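Local coordinates for methanogen homoaconitase large subunit (Methanocaldococcus jannaschii, PDB 4KP2), which forms, with a small subunit, an iron-sulfur hydro-lyase that interconverts homocitrate and homoisocitrate through cis-homoaconitate in 2-oxosuberate biosynthesis, at residues 119-131 with 248-260. Sequence-based numbering, arbitrary orientation.
Sequences CHQILAENYVLPN and TYDYLKKERGLSD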
loop_
_atom_site.group_PDB
_atom_site.type_symbol
_atom_site.label_atom_id
_atom_site.label_comp_id
_atom_site.label_asym_id
_atom_site.label_seq_id
_atom_site.Cartn_x
_atom_site.Cartn_y
_atom_site.Cartn_z
ATOM N N CYS A 119 -4.877 12.940 7.844
ATOM C CA CYS A 119 -4.815 14.340 8.252
ATOM C C CYS A 119 -5.496 14.603 9.593
ATOM O O CYS A 119 -4.952 15.302 10.446
ATOM C CB CYS A 119 -5.440 15.226 7.175
ATOM S SG CYS A 119 -7.175 14.849 6.819
ATOM N N HIS A 120 -6.688 14.044 9.771
ATOM C CA HIS A 120 -7.441 14.246 11.003
ATOM C C HIS A 120 -6.806 13.510 12.176
ATOM O O HIS A 120 -6.843 13.985 13.310
ATOM C CB HIS A 120 -8.891 13.798 10.825
ATOM C CG HIS A 120 -9.638 14.577 9.787
ATOM N ND1 HIS A 120 -9.441 15.923 9.586
ATOM C CD2 HIS A 120 -10.576 14.191 8.890
ATOM C CE1 HIS A 120 -10.230 16.340 8.609
ATOM N NE2 HIS A 120 -10.927 15.309 8.171
ATOM N N GLN A 121 -6.225 12.347 11.899
ATOM C CA GLN A 121 -5.573 11.558 12.937
ATOM C C GLN A 121 -4.303 12.248 13.426
ATOM O O GLN A 121 -4.036 12.294 14.625
ATOM C CB GLN A 121 -5.252 10.154 12.424
ATOM C CG GLN A 121 -4.656 9.235 13.478
ATOM C CD GLN A 121 -5.615 8.951 14.619
ATOM O OE1 GLN A 121 -6.834 8.963 14.442
ATOM N NE2 GLN A 121 -5.066 8.695 15.802
ATOM N N ILE A 122 -3.525 12.778 12.487
ATOM C CA ILE A 122 -2.321 13.532 12.817
ATOM C C ILE A 122 -2.682 14.775 13.621
ATOM O O ILE A 122 -2.023 15.109 14.609
ATOM C CB ILE A 122 -1.560 13.956 11.546
ATOM C CG1 ILE A 122 -0.996 12.731 10.827
ATOM C CG2 ILE A 122 -0.438 14.928 11.884
ATOM C CD1 ILE A 122 -0.255 13.062 9.553
ATOM N N LEU A 123 -3.746 15.446 13.194
ATOM C CA LEU A 123 -4.206 16.668 13.841
ATOM C C LEU A 123 -4.636 16.393 15.278
ATOM O O LEU A 123 -4.463 17.232 16.162
ATOM C CB LEU A 123 -5.368 17.273 13.051
ATOM C CG LEU A 123 -5.342 18.781 12.808
ATOM C CD1 LEU A 123 -4.047 19.179 12.125
ATOM C CD2 LEU A 123 -6.538 19.201 11.969
ATOM N N ALA A 124 -5.196 15.210 15.505
ATOM C CA ALA A 124 -5.647 14.813 16.832
ATOM C C ALA A 124 -4.484 14.340 17.695
ATOM O O ALA A 124 -4.563 14.353 18.924
ATOM C CB ALA A 124 -6.703 13.725 16.728
ATOM N N GLU A 125 -3.403 13.925 17.045
ATOM C CA GLU A 125 -2.264 13.354 17.755
ATOM C C GLU A 125 -1.251 14.385 18.236
ATOM O O GLU A 125 -0.405 14.070 19.072
ATOM C CB GLU A 125 -1.550 12.318 16.884
ATOM C CG GLU A 125 -2.224 10.962 16.840
ATOM C CD GLU A 125 -1.459 9.967 15.992
ATOM O OE1 GLU A 125 -0.375 10.326 15.483
ATOM O OE2 GLU A 125 -1.941 8.826 15.832
ATOM N N ASN A 126 -1.325 15.609 17.718
ATOM C CA ASN A 126 -0.282 16.586 18.018
ATOM C C ASN A 126 -0.655 18.056 17.814
ATOM O O ASN A 126 0.222 18.919 17.809
ATOM C CB ASN A 126 0.979 16.258 17.209
ATOM C CG ASN A 126 2.253 16.696 17.906
ATOM O OD1 ASN A 126 2.793 17.765 17.622
ATOM N ND2 ASN A 126 2.740 15.869 18.823
ATOM N N TYR A 127 -1.941 18.355 17.656
ATOM C CA TYR A 127 -2.336 19.736 17.379
ATOM C C TYR A 127 -3.598 20.219 18.095
ATOM O O TYR A 127 -3.546 21.175 18.869
ATOM C CB TYR A 127 -2.472 19.962 15.871
ATOM C CG TYR A 127 -1.175 19.806 15.111
ATOM C CD1 TYR A 127 -0.199 20.791 15.160
ATOM C CD2 TYR A 127 -0.928 18.676 14.344
ATOM C CE1 TYR A 127 0.988 20.656 14.468
ATOM C CE2 TYR A 127 0.257 18.532 13.647
ATOM C CZ TYR A 127 1.212 19.525 13.714
ATOM O OH TYR A 127 2.394 19.389 13.023
ATOM N N VAL A 128 -4.724 19.565 17.828
ATOM C CA VAL A 128 -6.027 20.040 18.297
ATOM C C VAL A 128 -6.162 20.144 19.817
ATOM O O VAL A 128 -6.154 19.138 20.527
ATOM C CB VAL A 128 -7.174 19.163 17.761
ATOM C CG1 VAL A 128 -8.508 19.656 18.299
ATOM C CG2 VAL A 128 -7.176 19.163 16.241
ATOM N N LEU A 129 -6.298 21.375 20.303
ATOM C CA LEU A 129 -6.551 21.629 21.716
ATOM C C LEU A 129 -8.009 22.023 21.918
ATOM O O LEU A 129 -8.650 22.511 20.990
ATOM C CB LEU A 129 -5.635 22.740 22.233
ATOM C CG LEU A 129 -4.162 22.391 22.439
ATOM C CD1 LEU A 129 -3.392 23.614 22.913
ATOM C CD2 LEU A 129 -4.023 21.252 23.431
ATOM N N PRO A 130 -8.544 21.796 23.129
ATOM C CA PRO A 130 -9.920 22.191 23.449
ATOM C C PRO A 130 -10.164 23.686 23.248
ATOM O O PRO A 130 -9.218 24.473 23.259
ATOM C CB PRO A 130 -10.045 21.832 24.931
ATOM C CG PRO A 130 -9.101 20.701 25.112
ATOM C CD PRO A 130 -7.935 21.008 24.215
ATOM N N ASN A 131 -11.431 24.051 23.052
ATOM C CA ASN A 131 -11.856 25.442 22.865
ATOM C C ASN A 131 -11.344 26.108 21.585
ATOM O O ASN A 131 -11.615 27.284 21.341
ATOM C CB ASN A 131 -11.507 26.298 24.089
ATOM C CG ASN A 131 -12.038 25.713 25.381
ATOM O OD1 ASN A 131 -13.024 24.977 25.384
ATOM N ND2 ASN A 131 -11.382 26.037 26.488
ATOM N N THR A 248 -10.262 13.481 28.107
ATOM C CA THR A 248 -9.703 14.269 27.017
ATOM C C THR A 248 -8.281 14.716 27.345
ATOM O O THR A 248 -7.400 14.694 26.484
ATOM C CB THR A 248 -10.571 15.508 26.714
ATOM O OG1 THR A 248 -11.920 15.100 26.458
ATOM C CG2 THR A 248 -10.034 16.257 25.502
ATOM N N TYR A 249 -8.060 15.114 28.595
ATOM C CA TYR A 249 -6.741 15.569 29.025
ATOM C C TYR A 249 -5.742 14.416 29.099
ATOM O O TYR A 249 -4.552 14.602 28.843
ATOM C CB TYR A 249 -6.825 16.279 30.377
ATOM C CG TYR A 249 -7.757 17.469 30.394
ATOM C CD1 TYR A 249 -7.559 18.542 29.535
ATOM C CD2 TYR A 249 -8.825 17.527 31.278
ATOM C CE1 TYR A 249 -8.408 19.634 29.549
ATOM C CE2 TYR A 249 -9.678 18.612 31.300
ATOM C CZ TYR A 249 -9.465 19.664 30.435
ATOM O OH TYR A 249 -10.312 20.749 30.455
ATOM N N ASP A 250 -6.230 13.230 29.451
ATOM C CA ASP A 250 -5.378 12.049 29.546
ATOM C C ASP A 250 -4.823 11.663 28.180
ATOM O O ASP A 250 -3.697 11.177 28.070
ATOM C CB ASP A 250 -6.147 10.874 30.153
ATOM C CG ASP A 250 -6.511 11.102 31.606
ATOM O OD1 ASP A 250 -5.774 11.837 32.297
ATOM O OD2 ASP A 250 -7.532 10.544 32.060
ATOM N N TYR A 251 -5.623 11.882 27.141
ATOM C CA TYR A 251 -5.207 11.601 25.774
ATOM C C TYR A 251 -4.131 12.582 25.327
ATOM O O TYR A 251 -3.250 12.237 24.539
ATOM C CB TYR A 251 -6.410 11.677 24.834
ATOM C CG TYR A 251 -6.071 11.507 23.370
ATOM C CD1 TYR A 251 -5.896 10.244 22.820
ATOM C CD2 TYR A 251 -5.937 12.611 22.535
ATOM C CE1 TYR A 251 -5.589 10.085 21.481
ATOM C CE2 TYR A 251 -5.629 12.461 21.199
ATOM C CZ TYR A 251 -5.457 11.197 20.676
ATOM O OH TYR A 251 -5.152 11.047 19.343
ATOM N N LEU A 252 -4.207 13.807 25.838
ATOM C CA LEU A 252 -3.241 14.840 25.488
ATOM C C LEU A 252 -1.928 14.637 26.236
ATOM O O LEU A 252 -0.932 15.303 25.952
ATOM C CB LEU A 252 -3.813 16.230 25.774
ATOM C CG LEU A 252 -5.114 16.569 25.043
ATOM C CD1 LEU A 252 -5.573 17.977 25.383
ATOM C CD2 LEU A 252 -4.938 16.406 23.542
ATOM N N LYS A 253 -1.933 13.715 27.193
ATOM C CA LYS A 253 -0.721 13.368 27.924
ATOM C C LYS A 253 0.014 12.229 27.233
ATOM O O LYS A 253 1.242 12.233 27.129
ATOM C CB LYS A 253 -1.053 12.961 29.360
ATOM C CG LYS A 253 -1.596 14.082 30.220
ATOM C CD LYS A 253 -1.577 13.695 31.687
ATOM C CE LYS A 253 -2.341 12.403 31.927
ATOM N NZ LYS A 253 -2.261 11.970 33.350
ATOM N N LYS A 254 -0.751 11.252 26.762
ATOM C CA LYS A 254 -0.198 10.059 26.136
ATOM C C LYS A 254 0.386 10.353 24.753
ATOM O O LYS A 254 1.348 9.712 24.326
ATOM C CB LYS A 254 -1.283 8.980 26.055
ATOM C CG LYS A 254 -1.027 7.862 25.064
ATOM C CD LYS A 254 -2.110 6.802 25.161
ATOM C CE LYS A 254 -2.161 5.939 23.913
ATOM N NZ LYS A 254 -2.621 6.717 22.728
ATOM N N GLU A 255 -0.179 11.344 24.070
ATOM C CA GLU A 255 0.184 11.619 22.682
ATOM C C GLU A 255 1.247 12.705 22.502
ATOM O O GLU A 255 2.334 12.440 21.985
ATOM C CB GLU A 255 -1.065 11.972 21.870
ATOM C CG GLU A 255 -2.112 10.869 21.825
ATOM C CD GLU A 255 -1.662 9.664 21.020
ATOM O OE1 GLU A 255 -0.759 9.816 20.171
ATOM O OE2 GLU A 255 -2.214 8.564 21.232
ATOM N N ARG A 256 0.930 13.925 22.924
ATOM C CA ARG A 256 1.773 15.082 22.635
ATOM C C ARG A 256 2.710 15.419 23.785
ATOM O O ARG A 256 2.948 16.592 24.073
ATOM C CB ARG A 256 0.894 16.296 22.338
ATOM C CG ARG A 256 -0.385 15.952 21.601
ATOM C CD ARG A 256 -1.305 17.152 21.478
ATOM N NE ARG A 256 -2.509 16.827 20.721
ATOM C CZ ARG A 256 -3.503 17.679 20.503
ATOM N NH1 ARG A 256 -4.562 17.297 19.802
ATOM N NH2 ARG A 256 -3.441 18.912 20.987
ATOM N N GLY A 257 3.251 14.396 24.437
ATOM C CA GLY A 257 4.027 14.615 25.641
ATOM C C GLY A 257 3.069 15.015 26.745
ATOM O O GLY A 257 1.855 14.929 26.565
ATOM N N LEU A 258 3.593 15.460 27.882
ATOM C CA LEU A 258 2.716 15.809 28.993
ATOM C C LEU A 258 3.348 16.680 30.067
ATOM O O LEU A 258 4.562 16.887 30.102
ATOM C CB LEU A 258 2.154 14.545 29.653
ATOM C CG LEU A 258 2.999 13.854 30.725
ATOM C CD1 LEU A 258 2.166 12.807 31.450
ATOM C CD2 LEU A 258 4.248 13.223 30.130
ATOM N N SER A 259 2.483 17.177 30.944
ATOM C CA SER A 259 2.869 17.886 32.152
ATOM C C SER A 259 1.601 18.119 32.959
ATOM O O SER A 259 0.606 18.617 32.432
ATOM C CB SER A 259 3.533 19.222 31.824
ATOM O OG SER A 259 3.967 19.877 33.005
ATOM N N ASP A 260 1.632 17.751 34.236
ATOM C CA ASP A 260 0.479 17.941 35.108
ATOM C C ASP A 260 0.206 19.424 35.337
ATOM O O ASP A 260 -0.850 19.803 35.842
ATOM C CB ASP A 260 0.687 17.218 36.439
ATOM C CG ASP A 260 0.772 15.713 36.276
ATOM O OD1 ASP A 260 1.171 15.257 35.184
ATOM O OD2 ASP A 260 0.439 14.989 37.237
HETATM O O HOH W 1 -2.510 7.701 17.876
#
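Helices 119-126 and 248-254 cross almost at right angles (93°), their axes 10.0 Å apart at closest approach, with Asn126 CA 5.3 Å from Arg256 CA. In the alpha-beta-alpha three-layer sandwich of the aconitase family, where helix 119-126 follows strand 111-112 and precedes strand 133-136, the guanidinium of Arg256 bonds Ala124 O in that helix and Val128 O in the loop after it. The Arg256 side chain is extended from CG to NE (chi2 173°), carrying the guanidinium along the backbone of 126-128. Arg256 NH1 donates to Ala124 O at 3.1 Å, nearly straight at 172°, though it sits above that carbonyl's plane; it also donates to Val128 O, to which NH2 adds a weak bond. One guanidinium face lies against Tyr127 N, while Leu252 CD2 covers the opposite one. Tyr251 brings its ring edge to the same Ala124 carbonyl, and its hydroxyl adds a weak bond there. Beyond the arginine, Leu252 CD1 packs against Leu129 CD2 and against Pro130 CD, the latter at 4.0 Å. On the other flank the carboxylates of Glu125 and Glu255 have outside partners, Ser355 and Lys357 respectively. The side chain of Gln121, about 6 Å from that of Cys323, a predicted cluster ligand, donates through NE2 to Glu125 OE2.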